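Local coordinates for methyltransferase (Thermus thermophilus, PDB 1WS6), which probably transfers a methyl group from S-adenosylmethionine to an acceptor not yet identified, at residues K15-A20 / V76-E81; T112-A117 / G135-G140; L145-D150 / A165-E170. All blocks are in the same frame, centred on the assembly; numbering follows the deposited sequence.

From the N terminus the three contacts close one after another, and none encloses or crosses another. Interaction 1 joins the loop behind strand 13-14 to helix 73-86, closing a long loop that holds two strands and two helices. Interaction 2 brings the chain back after helix 126-134 onto the start of strand 111-116. Interaction 3 pairs strand 141-148 with strand 164-170, antiparallel, closing a loop that holds strand 157-161. Interaction 1 stands apart, its centre about 24 Å from the centres of the others. Interactions 2 and 3 meet in one sheet, where strands 111-116 and 141-148 are parallel neighbours and Met-116 O probably accepts a hydrogen bond from Gln-146 N at 2.9 Å.

Interaction 1 of 3, residues K15-A20 / V76-E81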
loop_
_atom_site.group_PDB
_atom_site.type_symbol
_atom_site.label_atom_id
_atom_site.label_comp_id
_atom_site.label_asym_id
_atom_site.label_seq_id
_atom_site.Cartn_x
_atom_site.Cartn_y
_atom_site.Cartn_z
ATOM N N LYS A 15 -8.076 -13.840 1.988
ATOM C CA LYS A 15 -8.166 -14.270 3.373
ATOM C C LYS A 15 -7.673 -13.092 4.213
ATOM O O LYS A 15 -6.565 -12.599 4.000
ATOM C CB LYS A 15 -7.270 -15.489 3.628
ATOM C CG LYS A 15 -7.634 -16.757 2.860
ATOM C CD LYS A 15 -6.702 -17.911 3.265
ATOM C CE LYS A 15 -7.037 -19.246 2.572
ATOM N NZ LYS A 15 -6.640 -19.320 1.125
ATOM N N VAL A 16 -8.491 -12.627 5.153
ATOM C CA VAL A 16 -8.094 -11.506 6.005
ATOM C C VAL A 16 -8.409 -11.758 7.477
ATOM O O VAL A 16 -9.563 -11.947 7.853
ATOM C CB VAL A 16 -8.782 -10.197 5.565
ATOM C CG1 VAL A 16 -8.397 -9.870 4.137
ATOM C CG2 VAL A 16 -10.288 -10.332 5.688
ATOM N N PRO A 17 -7.378 -11.750 8.333
ATOM C CA PRO A 17 -7.555 -11.983 9.771
ATOM C C PRO A 17 -8.554 -11.012 10.400
ATOM O O PRO A 17 -8.564 -9.825 10.078
ATOM C CB PRO A 17 -6.139 -11.808 10.320
ATOM C CG PRO A 17 -5.559 -10.779 9.414
ATOM C CD PRO A 17 -6.024 -11.246 8.050
ATOM N N ALA A 18 -9.390 -11.527 11.298
ATOM C CA ALA A 18 -10.406 -10.715 11.969
ATOM C C ALA A 18 -9.812 -9.494 12.669
ATOM O O ALA A 18 -10.538 -8.678 13.231
ATOM C CB ALA A 18 -11.172 -11.570 12.979
ATOM N N SER A 19 -8.491 -9.369 12.620
ATOM C CA SER A 19 -7.803 -8.259 13.263
ATOM C C SER A 19 -7.496 -7.090 12.322
ATOM O O SER A 19 -6.631 -6.264 12.614
ATOM C CB SER A 19 -6.502 -8.766 13.894
ATOM O OG SER A 19 -5.833 -7.737 14.600
ATOM N N ALA A 20 -8.209 -7.005 11.202
ATOM C CA ALA A 20 -7.971 -5.927 10.245
ATOM C C ALA A 20 -9.087 -4.887 10.215
ATOM O O ALA A 20 -10.194 -5.129 10.699
ATOM C CB ALA A 20 -7.766 -6.508 8.853
ATOM N N VAL A 76 1.897 -12.408 7.223
ATOM C CA VAL A 76 2.717 -12.853 6.105
ATOM C C VAL A 76 2.235 -14.205 5.594
ATOM O O VAL A 76 2.227 -14.463 4.391
ATOM C CB VAL A 76 4.204 -12.960 6.497
ATOM C CG1 VAL A 76 4.998 -13.594 5.366
ATOM C CG2 VAL A 76 4.753 -11.578 6.799
ATOM N N ARG A 77 1.834 -15.063 6.521
ATOM C CA ARG A 77 1.343 -16.384 6.173
ATOM C C ARG A 77 0.121 -16.188 5.290
ATOM O O ARG A 77 0.032 -16.760 4.213
ATOM C CB ARG A 77 0.973 -17.144 7.447
ATOM C CG ARG A 77 0.598 -18.597 7.238
ATOM C CD ARG A 77 0.448 -19.315 8.578
ATOM N NE ARG A 77 0.327 -20.761 8.399
ATOM C CZ ARG A 77 0.412 -21.657 9.384
ATOM N NH1 ARG A 77 0.621 -21.262 10.637
ATOM N NH2 ARG A 77 0.301 -22.954 9.114
ATOM N N LEU A 78 -0.817 -15.365 5.745
ATOM C CA LEU A 78 -2.019 -15.090 4.973
ATOM C C LEU A 78 -1.698 -14.384 3.659
ATOM O O LEU A 78 -2.346 -14.616 2.637
ATOM C CB LEU A 78 -2.981 -14.226 5.778
ATOM C CG LEU A 78 -3.607 -14.925 6.980
ATOM C CD1 LEU A 78 -4.707 -14.053 7.550
ATOM C CD2 LEU A 78 -4.164 -16.280 6.555
ATOM N N LEU A 79 -0.693 -13.515 3.702
ATOM C CA LEU A 79 -0.278 -12.758 2.531
ATOM C C LEU A 79 0.142 -13.705 1.409
ATOM O O LEU A 79 -0.243 -13.535 0.255
ATOM C CB LEU A 79 0.892 -11.850 2.899
ATOM C CG LEU A 79 1.051 -10.544 2.129
ATOM C CD1 LEU A 79 2.500 -10.117 2.213
ATOM C CD2 LEU A 79 0.657 -10.723 0.687
ATOM N N LYS A 80 0.940 -14.703 1.763
ATOM C CA LYS A 80 1.423 -15.671 0.799
ATOM C C LYS A 80 0.289 -16.534 0.281
ATOM O O LYS A 80 0.253 -16.882 -0.905
ATOM C CB LYS A 80 2.521 -16.524 1.430
ATOM C CG LYS A 80 3.753 -15.702 1.777
ATOM C CD LYS A 80 4.894 -16.556 2.297
ATOM C CE LYS A 80 6.118 -15.691 2.596
ATOM N NZ LYS A 80 7.268 -16.474 3.122
ATOM N N GLU A 81 -0.640 -16.877 1.164
ATOM C CA GLU A 81 -1.778 -17.671 0.744
ATOM C C GLU A 81 -2.565 -16.841 -0.263
ATOM O O GLU A 81 -3.067 -17.370 -1.254
ATOM C CB GLU A 81 -2.690 -18.020 1.929
ATOM C CG GLU A 81 -2.033 -18.877 3.001
ATOM C CD GLU A 81 -3.049 -19.534 3.929
ATOM O OE1 GLU A 81 -2.632 -20.135 4.949
ATOM O OE2 GLU A 81 -4.266 -19.459 3.633
#
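The contact between Lys-15 and Pro-17 and one side of helix 73-86 is a surface contact that lays the loop following strand 13-14 against the helix. Leu-78 and Glu-81, one helical turn apart, both point toward the loop. Leu-78 gives an apolar branch and Glu-81 a charge, and no hydrogen bond joins the two segments.

Leu-78 meets Pro-17 through CD1 alone, the two side chains sliding past each other in opposite directions. Pro-17 CB lies 3.8 Å from Leu-78 CD1, and Pro-17 CG lies 3.9 Å from that same methyl; the model brings Pro-17 CD nearer still, at a separation too short to trust. Proline suits the place by offering a compact apolar ring, and from it a type I beta turn runs to Ala-20, closed by a weak bond in a poorly ordered part of the chain. Val-16 and Pro-17 also touch Ser-52, in a glycine-rich loop that resembles the Rossmann-type pattern and in relatives of this fold lines the cofactor site.

Lys-15 stretches across Glu-81 at about a right angle. Its chain stays extended as far as CE and then bends, chi4 74° placing NZ. The salt bridge is a loose one, with Lys-15 NZ 3.5 Å from Glu-81 OE2, and only that oxygen of the carboxylate is engaged by the lysine. Arg-85 brings another positive group close to the ammonium, a repulsion that Glu-81 would probably offset. At the other end of the same residue, Lys-15 N is hydrogen-bonded to Asn-82 OD1, which ties the loop backbone to the next residue of the helix.

Interaction 2 of 3, residues T112-A117 / G135-G140; sequences TVAFMA and GLVEAG
Thr-112 and Glu-138 share the hydrogen bond of this contact, and Val-137 packs its two branches against Ala-114 and the carbonyl of Thr-112. The hydroxyl is the donor: Thr-112 OG1 stands 2.8 Å from Glu-138 OE1. It meets the oxygen from above the carboxylate, 63° out of its plane. The two side chains cross obliquely, and a single oxygen does the gripping, since Glu-138 OE2 is 3.9 Å from Thr-112 OG1. Glu-138 reaches the hydroxyl with a chain extended beyond CG, which chi1 of 74° sets between the backbone N and the carbonyl carbon. A long acidic side chain suits this partly exposed edge, and a threonine can answer it from a buried site.

These segments belong to the beta-alpha-beta unit in which strand 111-116, helix 126-134 and strand 141-148 follow one another, the two strands lying parallel and adjacent in the sheet. Thr-112 is bound through its backbone to Arg-44 on one neighbouring strand and Leu-142 on the other.

The one apolar pair is Val-137 CG2 on Ala-114 CB, 3.7 Å apart. Alanine suits its place by giving the branched valine room to come close. The other branch, anti to the backbone N, makes van der Waals contact with a backbone carbonyl instead, Val-137 CG1 lying 3.5 Å from Thr-112 O. Beside them Tyr-143 touches Ala-114 and, through its hydroxyl, hydrogen-bonds Val-137 N. Past Glu-138 the chain turns a corner at Gly-140, whose carbonyl is hydrogen-bonded to Tyr-39 OH.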
loop_
_atom_site.group_PDB
_atom_site.type_symbol
_atom_site.label_atom_id
_atom_site.label_comp_id
_atom_site.label_asym_id
_atom_site.label_seq_id
_atom_site.Cartn_x
_atom_site.Cartn_y
_atom_site.Cartn_z
ATOM N N THR A 112 7.267 3.957 -8.248
ATOM C CA THR A 112 6.459 5.037 -8.788
ATOM C C THR A 112 5.421 5.472 -7.744
ATOM O O THR A 112 5.055 6.644 -7.656
ATOM C CB THR A 112 5.768 4.570 -10.064
ATOM O OG1 THR A 112 6.775 4.229 -11.024
ATOM C CG2 THR A 112 4.863 5.653 -10.627
ATOM N N VAL A 113 4.965 4.515 -6.945
ATOM C CA VAL A 113 3.983 4.788 -5.909
ATOM C C VAL A 113 4.311 4.037 -4.629
ATOM O O VAL A 113 4.732 2.878 -4.663
ATOM C CB VAL A 113 2.569 4.361 -6.340
ATOM C CG1 VAL A 113 1.596 4.580 -5.193
ATOM C CG2 VAL A 113 2.144 5.137 -7.567
ATOM N N ALA A 114 4.131 4.707 -3.501
ATOM C CA ALA A 114 4.379 4.083 -2.211
ATOM C C ALA A 114 3.160 4.377 -1.344
ATOM O O ALA A 114 2.959 5.509 -0.916
ATOM C CB ALA A 114 5.643 4.652 -1.573
ATOM N N PHE A 115 2.342 3.350 -1.124
ATOM C CA PHE A 115 1.127 3.454 -0.324
ATOM C C PHE A 115 1.351 2.905 1.071
ATOM O O PHE A 115 1.859 1.795 1.240
ATOM C CB PHE A 115 -0.019 2.683 -0.991
ATOM C CG PHE A 115 -1.244 2.531 -0.119
ATOM C CD1 PHE A 115 -1.315 1.526 0.846
ATOM C CD2 PHE A 115 -2.317 3.400 -0.248
ATOM C CE1 PHE A 115 -2.440 1.393 1.669
ATOM C CE2 PHE A 115 -3.445 3.276 0.569
ATOM C CZ PHE A 115 -3.508 2.272 1.529
HETATM N N MSE A 116 0.949 3.674 2.073
HETATM C CA MSE A 116 1.113 3.242 3.446
HETATM C C MSE A 116 -0.147 3.421 4.289
HETATM O O MSE A 116 -0.647 4.530 4.459
HETATM C CB MSE A 116 2.281 3.996 4.075
HETATM C CG MSE A 116 2.491 3.707 5.537
HETATM SE SE MSE A 116 4.149 4.461 6.182
HETATM C CE MSE A 116 5.225 2.905 5.925
ATOM N N ALA A 117 -0.660 2.314 4.809
ATOM C CA ALA A 117 -1.842 2.334 5.657
ATOM C C ALA A 117 -1.533 1.539 6.927
ATOM O O ALA A 117 -2.038 0.432 7.133
ATOM C CB ALA A 117 -3.032 1.726 4.919
ATOM N N GLY A 135 13.097 8.672 0.453
ATOM C CA GLY A 135 13.340 9.086 -0.918
ATOM C C GLY A 135 13.246 7.934 -1.903
ATOM O O GLY A 135 13.915 7.952 -2.931
ATOM N N LEU A 136 12.407 6.943 -1.611
ATOM C CA LEU A 136 12.271 5.781 -2.489
ATOM C C LEU A 136 11.407 5.956 -3.746
ATOM O O LEU A 136 11.500 5.154 -4.672
ATOM C CB LEU A 136 11.756 4.586 -1.692
ATOM C CG LEU A 136 12.636 4.086 -0.539
ATOM C CD1 LEU A 136 11.935 2.928 0.155
ATOM C CD2 LEU A 136 14.011 3.649 -1.076
ATOM N N VAL A 137 10.573 6.993 -3.786
ATOM C CA VAL A 137 9.724 7.240 -4.952
ATOM C C VAL A 137 10.412 8.152 -5.968
ATOM O O VAL A 137 10.885 9.234 -5.640
ATOM C CB VAL A 137 8.377 7.885 -4.555
ATOM C CG1 VAL A 137 7.579 8.236 -5.807
ATOM C CG2 VAL A 137 7.575 6.926 -3.680
ATOM N N GLU A 138 10.455 7.692 -7.210
ATOM C CA GLU A 138 11.073 8.412 -8.313
ATOM C C GLU A 138 10.346 9.719 -8.604
ATOM O O GLU A 138 9.181 9.889 -8.234
ATOM C CB GLU A 138 11.021 7.544 -9.565
ATOM C CG GLU A 138 9.631 7.463 -10.151
ATOM C CD GLU A 138 9.485 6.384 -11.204
ATOM O OE1 GLU A 138 8.407 6.333 -11.839
ATOM O OE2 GLU A 138 10.434 5.588 -11.389
ATOM N N ALA A 139 11.035 10.640 -9.270
ATOM C CA ALA A 139 10.428 11.914 -9.634
ATOM C C ALA A 139 9.161 11.604 -10.419
ATOM O O ALA A 139 9.147 10.704 -11.262
ATOM C CB ALA A 139 11.379 12.726 -10.492
ATOM N N GLY A 140 8.096 12.342 -10.138
ATOM C CA GLY A 140 6.847 12.105 -10.835
ATOM C C GLY A 140 5.932 11.123 -10.121
ATOM O O GLY A 140 4.758 11.018 -10.456
#

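Interaction 3 of 3, residues L145-D150 / A165-E170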
loop_
_atom_site.group_PDB
_atom_site.type_symbol
_atom_site.label_atom_id
_atom_site.label_comp_id
_atom_site.label_asym_id
_atom_site.label_seq_id
_atom_site.Cartn_x
_atom_site.Cartn_y
_atom_site.Cartn_z
ATOM N N LEU A 145 -0.681 8.291 1.842
ATOM C CA LEU A 145 -0.789 7.943 3.246
ATOM C C LEU A 145 -2.256 7.826 3.674
ATOM O O LEU A 145 -3.038 8.747 3.447
ATOM C CB LEU A 145 -0.063 9.024 4.059
ATOM C CG LEU A 145 1.213 9.550 3.354
ATOM C CD1 LEU A 145 1.772 10.789 4.055
ATOM C CD2 LEU A 145 2.266 8.453 3.318
ATOM N N GLN A 146 -2.643 6.688 4.254
ATOM C CA GLN A 146 -4.021 6.521 4.721
ATOM C C GLN A 146 -4.003 6.708 6.227
ATOM O O GLN A 146 -3.097 6.234 6.898
ATOM C CB GLN A 146 -4.582 5.135 4.389
ATOM C CG GLN A 146 -5.997 4.934 4.932
ATOM C CD GLN A 146 -6.544 3.525 4.722
ATOM O OE1 GLN A 146 -7.092 2.915 5.646
ATOM N NE2 GLN A 146 -6.414 3.011 3.499
ATOM N N HIS A 147 -5.010 7.386 6.761
ATOM C CA HIS A 147 -5.060 7.659 8.190
ATOM C C HIS A 147 -6.437 8.167 8.602
ATOM O O HIS A 147 -7.295 8.424 7.760
ATOM C CB HIS A 147 -4.032 8.736 8.502
ATOM C CG HIS A 147 -4.195 9.967 7.660
ATOM N ND1 HIS A 147 -5.222 10.867 7.849
ATOM C CD2 HIS A 147 -3.492 10.420 6.596
ATOM C CE1 HIS A 147 -5.143 11.820 6.939
ATOM N NE2 HIS A 147 -4.103 11.572 6.164
ATOM N N PRO A 148 -6.675 8.308 9.912
ATOM C CA PRO A 148 -7.997 8.809 10.306
ATOM C C PRO A 148 -8.136 10.257 9.846
ATOM O O PRO A 148 -7.191 11.042 9.956
ATOM C CB PRO A 148 -7.996 8.649 11.830
ATOM C CG PRO A 148 -6.535 8.559 12.199
ATOM C CD PRO A 148 -5.924 7.795 11.069
ATOM N N LYS A 149 -9.306 10.605 9.317
ATOM C CA LYS A 149 -9.550 11.949 8.801
ATOM C C LYS A 149 -9.177 13.096 9.746
ATOM O O LYS A 149 -8.913 14.213 9.297
ATOM C CB LYS A 149 -11.015 12.090 8.369
ATOM C CG LYS A 149 -12.003 12.399 9.494
ATOM C CD LYS A 149 -13.429 12.491 8.948
ATOM C CE LYS A 149 -14.326 13.384 9.806
ATOM N NZ LYS A 149 -14.411 12.967 11.228
ATOM N N ASP A 150 -9.143 12.833 11.045
ATOM C CA ASP A 150 -8.802 13.885 11.998
ATOM C C ASP A 150 -7.301 14.164 12.069
ATOM O O ASP A 150 -6.875 15.208 12.555
ATOM C CB ASP A 150 -9.379 13.546 13.376
ATOM C CG ASP A 150 -10.911 13.692 13.419
ATOM O OD1 ASP A 150 -11.593 13.143 12.523
ATOM O OD2 ASP A 150 -11.438 14.353 14.343
ATOM N N ALA A 165 -8.911 9.186 5.603
ATOM C CA ALA A 165 -8.460 10.161 4.632
ATOM C C ALA A 165 -7.193 9.643 3.965
ATOM O O ALA A 165 -6.493 8.788 4.510
ATOM C CB ALA A 165 -8.180 11.492 5.314
ATOM N N LEU A 166 -6.919 10.144 2.769
ATOM C CA LEU A 166 -5.715 9.769 2.062
ATOM C C LEU A 166 -4.993 11.066 1.768
ATOM O O LEU A 166 -5.610 12.033 1.318
ATOM C CB LEU A 166 -6.036 9.059 0.749
ATOM C CG LEU A 166 -6.485 7.594 0.792
ATOM C CD1 LEU A 166 -6.794 7.123 -0.630
ATOM C CD2 LEU A 166 -5.395 6.733 1.423
ATOM N N THR A 167 -3.700 11.111 2.056
ATOM C CA THR A 167 -2.922 12.302 1.767
ATOM C C THR A 167 -1.988 11.908 0.645
ATOM O O THR A 167 -1.238 10.944 0.771
ATOM C CB THR A 167 -2.088 12.767 2.976
ATOM O OG1 THR A 167 -2.942 13.411 3.927
ATOM C CG2 THR A 167 -1.015 13.748 2.533
ATOM N N LEU A 168 -2.042 12.642 -0.456
ATOM C CA LEU A 168 -1.195 12.339 -1.597
ATOM C C LEU A 168 -0.085 13.369 -1.747
ATOM O O LEU A 168 -0.338 14.567 -1.845
ATOM C CB LEU A 168 -2.042 12.256 -2.869
ATOM C CG LEU A 168 -3.074 11.121 -2.819
ATOM C CD1 LEU A 168 -4.238 11.495 -1.906
ATOM C CD2 LEU A 168 -3.583 10.846 -4.209
ATOM N N VAL A 169 1.149 12.887 -1.739
ATOM C CA VAL A 169 2.307 13.752 -1.846
ATOM C C VAL A 169 3.035 13.472 -3.149
ATOM O O VAL A 169 3.521 12.357 -3.390
ATOM C CB VAL A 169 3.269 13.524 -0.667
ATOM C CG1 VAL A 169 4.347 14.593 -0.663
ATOM C CG2 VAL A 169 2.493 13.529 0.643
ATOM N N GLU A 170 3.100 14.495 -3.995
ATOM C CA GLU A 170 3.753 14.371 -5.283
ATOM C C GLU A 170 5.261 14.544 -5.184
ATOM O O GLU A 170 5.768 15.224 -4.295
ATOM C CB GLU A 170 3.160 15.378 -6.260
ATOM C CG GLU A 170 1.732 15.043 -6.652
ATOM C CD GLU A 170 1.196 15.942 -7.746
ATOM O OE1 GLU A 170 1.871 16.065 -8.791
ATOM O OE2 GLU A 170 0.103 16.517 -7.567
#
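His-147 leans across to Thr-167 on one face of an antiparallel strand pair, its chi1 of 54° placing CG between the backbone N and the carbonyl carbon. His-147 NE2 and Thr-167 OG1 are 3.1 Å apart in a nearly straight hydrogen bond (171°), in which either could be the donor. On the other side of the imidazole, His-147 ND1 gives its hydrogen to Pro-148 O at 2.9 Å, the acceptor lying in the ring plane. Bonds at both nitrogens thus fix the ring's rotation. Ala-165 O sits over the ring centre, 3.9 Å above the plane, while Ala-165 CB touches His-147 CE1 at 3.5 Å; so small a residue lets the ring lie close to the partner strand. An alanine in place of His-147 would probably leave Thr-167 OG1 and Pro-148 O without these partners and open a gap beside Ala-165.

On the opposite face Leu-166 CD2 packs 3.5 Å from Gln-146 CB, on the aliphatic root of the glutamine. Paired backbone bonds link Leu-145 with Thr-167 and His-147 with Ala-165; Thr-167 N to Leu-145 O measures 2.8 Å.

Leu-145 and His-147 rest on Phe-128 of helix 126-134, Gln-146 and Leu-166 on Leu-27 of helix 25-38. Strand 164-170 is inserted antiparallel between 141-148 and 157-161, as in the Rossmann-like methyltransferase fold, and 141-148 leads on to 111-116.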